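Local coordinates for phage tail sheath protein (Desulfitobacterium hafniense, PDB 3HXL) that probably forms the contractile sheath around the tail tube of a myovirus-like phage or prophage particle, at residues T129-V133 with Q145-D149; T99-L103 with T164-T170. All coordinates share one frame; numbering follows the deposited sequence.

Contact 1 of 2, residues T129-V133 with Q145-D149; sequences TKFDV and QTVSD
Phe131 and Val147 face each other as an antiparallel hydrogen-bonded pair, and the backbone ladder around them makes the open end of the hairpin formed by strands 131-137 and 140-147. Phe131 N reaches Val147 O at 2.8 Å, nearly straight (168° at the hydrogen), and the return bond from Val147 N to Phe131 O is 3.0 Å long. Val133 and Gln145 make the same two reciprocal backbone hydrogen bonds one pair further on. Between them sits the non-hydrogen-bonded pair of Asp132 and Thr146, where Thr146 CA directs its hydrogen at Phe131 O (3.2 Å between CA and O).

The short side-chain hydrogen bond joins Asp132 and Thr146, which run alongside each other. With chi1 at -60°, Thr146 OG1 stands beside its own backbone N and donates to Asp132 OD1 at 2.7 Å, meeting that oxygen almost end-on to its C-O bond; Asn124 gives OD1 a second hydrogen bond. Lys130 crosses Thr146 at about a right angle, passing CB and CD over the CG2 methyl. A bend at its last torsion brings NZ to Ser148 OG at 3.3 Å, a further but weak bond, while a water links NZ to Thr146 O. Another water joins the carbonyl oxygens of Thr129 and Ser148 beyond the last paired residues.

On the opposite face, Val133 CG2 and Val147 CG2 lie 4.2 Å apart. The Phe131 ring meets the carbonyl oxygens of Val147 and Ser148 with its edge, near the ring plane.

The face of Phe131, Val133 and Val147 is thus mainly apolar, though it also carries Gln145, whose NE2 bonds to Ala154 O and Asp143 OD2; the other bears a carboxylate oxygen that accepts two hydrogen bonds. These hold Asp132 in place and would probably favour its charged form.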
loop_
_atom_site.group_PDB
_atom_site.type_symbol
_atom_site.label_atom_id
_atom_site.label_comp_id
_atom_site.label_asym_id
_atom_site.label_seq_id
_atom_site.Cartn_x
_atom_site.Cartn_y
_atom_site.Cartn_z
ATOM N N THR A 129 -39.348 -32.537 -9.946
ATOM C CA THR A 129 -38.930 -32.211 -11.305
ATOM C C THR A 129 -37.852 -31.132 -11.288
ATOM O O THR A 129 -37.425 -30.651 -12.339
ATOM C CB THR A 129 -40.099 -31.692 -12.161
ATOM O OG1 THR A 129 -40.428 -30.356 -11.764
ATOM C CG2 THR A 129 -41.320 -32.583 -11.991
ATOM N N LYS A 130 -37.421 -30.751 -10.092
ATOM C CA LYS A 130 -36.398 -29.724 -9.949
ATOM C C LYS A 130 -35.225 -30.211 -9.108
ATOM O O LYS A 130 -35.335 -31.201 -8.385
ATOM C CB LYS A 130 -37.006 -28.472 -9.320
ATOM C CG LYS A 130 -38.075 -27.819 -10.171
ATOM C CD LYS A 130 -38.672 -26.621 -9.463
ATOM C CE LYS A 130 -39.663 -25.901 -10.360
ATOM N NZ LYS A 130 -38.998 -25.434 -11.607
ATOM N N PHE A 131 -34.096 -29.521 -9.211
ATOM C CA PHE A 131 -32.917 -29.901 -8.447
ATOM C C PHE A 131 -32.427 -28.731 -7.609
ATOM O O PHE A 131 -32.590 -27.573 -7.989
ATOM C CB PHE A 131 -31.772 -30.339 -9.372
ATOM C CG PHE A 131 -32.107 -31.499 -10.261
ATOM C CD1 PHE A 131 -32.916 -31.328 -11.379
ATOM C CD2 PHE A 131 -31.588 -32.764 -9.996
ATOM C CE1 PHE A 131 -33.205 -32.397 -12.223
ATOM C CE2 PHE A 131 -31.871 -33.842 -10.834
ATOM C CZ PHE A 131 -32.680 -33.656 -11.950
ATOM N N ASP A 132 -31.835 -29.039 -6.463
ATOM C CA ASP A 132 -31.279 -28.007 -5.605
ATOM C C ASP A 132 -29.771 -28.063 -5.796
ATOM O O ASP A 132 -29.116 -28.995 -5.326
ATOM C CB ASP A 132 -31.630 -28.258 -4.134
ATOM C CG ASP A 132 -33.093 -27.992 -3.827
ATOM O OD1 ASP A 132 -33.637 -26.978 -4.314
ATOM O OD2 ASP A 132 -33.699 -28.792 -3.085
ATOM N N VAL A 133 -29.225 -27.082 -6.511
ATOM C CA VAL A 133 -27.789 -27.033 -6.761
ATOM C C VAL A 133 -27.138 -26.090 -5.759
ATOM O O VAL A 133 -27.344 -24.876 -5.796
ATOM C CB VAL A 133 -27.480 -26.548 -8.196
ATOM C CG1 VAL A 133 -25.980 -26.620 -8.461
ATOM C CG2 VAL A 133 -28.236 -27.400 -9.197
ATOM N N GLN A 145 -29.393 -22.835 -5.588
ATOM C CA GLN A 145 -30.284 -22.501 -6.688
ATOM C C GLN A 145 -31.154 -23.700 -7.052
ATOM O O GLN A 145 -30.653 -24.809 -7.245
ATOM C CB GLN A 145 -29.467 -22.068 -7.909
ATOM C CG GLN A 145 -28.684 -20.777 -7.712
ATOM C CD GLN A 145 -27.871 -20.403 -8.935
ATOM O OE1 GLN A 145 -28.382 -20.404 -10.060
ATOM N NE2 GLN A 145 -26.601 -20.065 -8.725
ATOM N N THR A 146 -32.460 -23.471 -7.135
ATOM C CA THR A 146 -33.398 -24.527 -7.494
ATOM C C THR A 146 -33.745 -24.328 -8.959
ATOM O O THR A 146 -34.346 -23.323 -9.332
ATOM C CB THR A 146 -34.683 -24.454 -6.649
ATOM O OG1 THR A 146 -34.347 -24.590 -5.264
ATOM C CG2 THR A 146 -35.641 -25.575 -7.039
ATOM N N VAL A 147 -33.354 -25.284 -9.791
ATOM C CA VAL A 147 -33.608 -25.173 -11.217
ATOM C C VAL A 147 -34.140 -26.466 -11.812
ATOM O O VAL A 147 -34.178 -27.502 -11.147
ATOM C CB VAL A 147 -32.323 -24.785 -11.963
ATOM C CG1 VAL A 147 -31.843 -23.420 -11.493
ATOM C CG2 VAL A 147 -31.246 -25.828 -11.709
ATOM N N SER A 148 -34.550 -26.392 -13.073
ATOM C CA SER A 148 -35.073 -27.549 -13.785
ATOM C C SER A 148 -33.938 -28.241 -14.529
ATOM O O SER A 148 -33.896 -29.468 -14.616
ATOM C CB SER A 148 -36.141 -27.109 -14.790
ATOM O OG SER A 148 -37.242 -26.498 -14.144
ATOM N N ASP A 149 -33.019 -27.441 -15.060
ATOM C CA ASP A 149 -31.887 -27.956 -15.816
ATOM C C ASP A 149 -30.663 -27.051 -15.676
ATOM O O ASP A 149 -30.677 -26.081 -14.914
ATOM C CB ASP A 149 -32.267 -28.074 -17.293
ATOM C CG ASP A 149 -32.946 -26.823 -17.819
ATOM O OD1 ASP A 149 -32.423 -25.714 -17.581
ATOM O OD2 ASP A 149 -34.005 -26.946 -18.473
HETATM O O HOH W 1 -36.396 -31.239 -14.796
HETATM O O HOH W 2 -36.774 -23.978 -10.730
#

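Contact 2 of 2, residues T99-L103 with T164-T170; sequences TVGNL and TGALTET
A tight type II' beta turn, Val100 to Leu103, links strands 97-100 and 103-107 and rests against the irregular loop 164-170 that leads from strand 159-162 to strand 170-174. Its two ends are joined by paired backbone bonds between Val100 and Leu103, and Gly101, at the second position of the turn, has the positive phi (68°) that this turn type requires there.

Asn102 makes the direct polar link. Its CG lies beside the backbone N (chi1 -61°), from where ND2 donates to Ala166 O at 3.1 Å. The bond is nearly straight, lies close to the plane of the asparagine amide, and uses a lone pair of the carbonyl. Next to it, Asn102 CB sits only 3.1 Å from Thr164 O, a close approach.

Water carries the rest of the polar contact. One molecule accepts from Asn102 N, donates to Ala166 O and lies 2.8 Å from Thr168 OG1, and so gives Ala166 O a second donor. Another takes the hydrogen of Thr168 N and donates to Val100 O, while a third spans Asn102 O and Thr164 N.

Apolar groups meet at two further places. Leu103 CD2 and Leu167 CD2 touch at 3.7 Å, the two side chains crossing obliquely, with Ile150 against both. Val100 CG1 lies over the backbone at Thr168 O and 4.1 Å from Thr170 CB.

Two-residue turns with glycine followed by asparagine are a classic type II' closure of beta hairpins, here docked on a connecting loop within the sheath protein's beta-sandwich domain.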
loop_
_atom_site.group_PDB
_atom_site.type_symbol
_atom_site.label_atom_id
_atom_site.label_comp_id
_atom_site.label_asym_id
_atom_site.label_seq_id
_atom_site.Cartn_x
_atom_site.Cartn_y
_atom_site.Cartn_z
ATOM N N THR A 99 -16.689 -32.095 -13.096
ATOM C CA THR A 99 -17.777 -32.363 -14.028
ATOM C C THR A 99 -18.665 -33.488 -13.507
ATOM O O THR A 99 -18.181 -34.546 -13.114
ATOM C CB THR A 99 -17.252 -32.765 -15.434
ATOM O OG1 THR A 99 -16.553 -31.662 -16.025
ATOM C CG2 THR A 99 -18.415 -33.158 -16.346
ATOM N N VAL A 100 -19.968 -33.240 -13.499
ATOM C CA VAL A 100 -20.945 -34.225 -13.057
ATOM C C VAL A 100 -21.958 -34.344 -14.189
ATOM O O VAL A 100 -22.818 -33.477 -14.368
ATOM C CB VAL A 100 -21.656 -33.773 -11.762
ATOM C CG1 VAL A 100 -22.681 -34.817 -11.333
ATOM C CG2 VAL A 100 -20.631 -33.563 -10.656
ATOM N N GLY A 101 -21.838 -35.414 -14.968
ATOM C CA GLY A 101 -22.739 -35.610 -16.087
ATOM C C GLY A 101 -22.493 -34.577 -17.171
ATOM O O GLY A 101 -21.396 -34.497 -17.729
ATOM N N ASN A 102 -23.510 -33.776 -17.465
ATOM C CA ASN A 102 -23.403 -32.751 -18.490
ATOM C C ASN A 102 -22.897 -31.434 -17.914
ATOM O O ASN A 102 -22.414 -30.573 -18.646
ATOM C CB ASN A 102 -24.771 -32.519 -19.147
ATOM C CG ASN A 102 -25.316 -33.768 -19.819
ATOM O OD1 ASN A 102 -24.643 -34.382 -20.648
ATOM N ND2 ASN A 102 -26.542 -34.148 -19.466
ATOM N N LEU A 103 -23.006 -31.294 -16.597
ATOM C CA LEU A 103 -22.599 -30.074 -15.912
ATOM C C LEU A 103 -21.137 -29.987 -15.511
ATOM O O LEU A 103 -20.564 -30.933 -14.973
ATOM C CB LEU A 103 -23.448 -29.876 -14.653
ATOM C CG LEU A 103 -23.129 -28.638 -13.808
ATOM C CD1 LEU A 103 -23.533 -27.386 -14.566
ATOM C CD2 LEU A 103 -23.877 -28.723 -12.479
ATOM N N THR A 164 -24.600 -28.344 -21.108
ATOM C CA THR A 164 -25.957 -28.259 -21.633
ATOM C C THR A 164 -26.732 -29.543 -21.365
ATOM O O THR A 164 -26.145 -30.612 -21.206
ATOM C CB THR A 164 -25.936 -27.983 -23.151
ATOM O OG1 THR A 164 -27.261 -28.114 -23.686
ATOM C CG2 THR A 164 -25.003 -28.953 -23.854
ATOM N N GLY A 165 -28.055 -29.430 -21.306
ATOM C CA GLY A 165 -28.875 -30.601 -21.065
ATOM C C GLY A 165 -29.386 -30.741 -19.644
ATOM O O GLY A 165 -29.540 -29.757 -18.921
ATOM N N ALA A 166 -29.632 -31.981 -19.239
ATOM C CA ALA A 166 -30.160 -32.267 -17.915
ATOM C C ALA A 166 -29.107 -32.434 -16.834
ATOM O O ALA A 166 -27.962 -32.809 -17.095
ATOM C CB ALA A 166 -31.034 -33.509 -17.972
ATOM N N LEU A 167 -29.527 -32.165 -15.605
ATOM C CA LEU A 167 -28.661 -32.285 -14.449
ATOM C C LEU A 167 -28.696 -33.704 -13.897
ATOM O O LEU A 167 -29.640 -34.460 -14.142
ATOM C CB LEU A 167 -29.107 -31.308 -13.361
ATOM C CG LEU A 167 -28.879 -29.814 -13.626
ATOM C CD1 LEU A 167 -29.802 -28.989 -12.738
ATOM C CD2 LEU A 167 -27.416 -29.461 -13.370
ATOM N N THR A 168 -27.651 -34.045 -13.152
ATOM C CA THR A 168 -27.499 -35.346 -12.513
ATOM C C THR A 168 -27.160 -35.086 -11.047
ATOM O O THR A 168 -26.397 -34.173 -10.739
ATOM C CB THR A 168 -26.346 -36.158 -13.147
ATOM O OG1 THR A 168 -26.742 -36.626 -14.442
ATOM C CG2 THR A 168 -25.976 -37.345 -12.268
ATOM N N GLU A 169 -27.722 -35.887 -10.149
ATOM C CA GLU A 169 -27.471 -35.717 -8.720
ATOM C C GLU A 169 -26.050 -36.061 -8.292
ATOM O O GLU A 169 -25.313 -36.738 -9.005
ATOM C CB GLU A 169 -28.438 -36.572 -7.900
ATOM C CG GLU A 169 -29.851 -36.032 -7.806
ATOM C CD GLU A 169 -30.703 -36.833 -6.835
ATOM O OE1 GLU A 169 -30.916 -38.039 -7.083
ATOM O OE2 GLU A 169 -31.151 -36.256 -5.820
ATOM N N THR A 170 -25.677 -35.580 -7.112
ATOM C CA THR A 170 -24.371 -35.858 -6.533
ATOM C C THR A 170 -24.398 -35.458 -5.069
ATOM O O THR A 170 -24.836 -34.361 -4.723
ATOM C CB THR A 170 -23.221 -35.098 -7.255
ATOM O OG1 THR A 170 -21.988 -35.344 -6.568
ATOM C CG2 THR A 170 -23.486 -33.600 -7.289
HETATM O O HOH W 3 -25.130 -32.785 -12.963
HETATM O O HOH W 4 -25.997 -34.470 -15.992
HETATM O O HOH W 5 -22.601 -30.565 -21.385
#

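In the fold
From the N terminus, the chain first makes the hairpin turn 99-103, the opening half of contact 2. It then runs through strand 117-123 to segment 129-133, turns back, and closes contact 1 at 145-149; only after strand 159-162 does segment 164-170 complete contact 2. Contact 1, a hairpin closure, therefore falls within the longer chain loop that contact 2 closes. Their centres lie about 11 Å apart, and Leu167 links them: its CD1 packs on Val147 CG2, while its carbonyl oxygen approaches Phe131 CZ. Contact 1 pairs two strands of the four-stranded sheet; contact 2 sets the turn between strands 97-100 and 103-107 of the three-stranded sheet on the loop leading to strand 170-174.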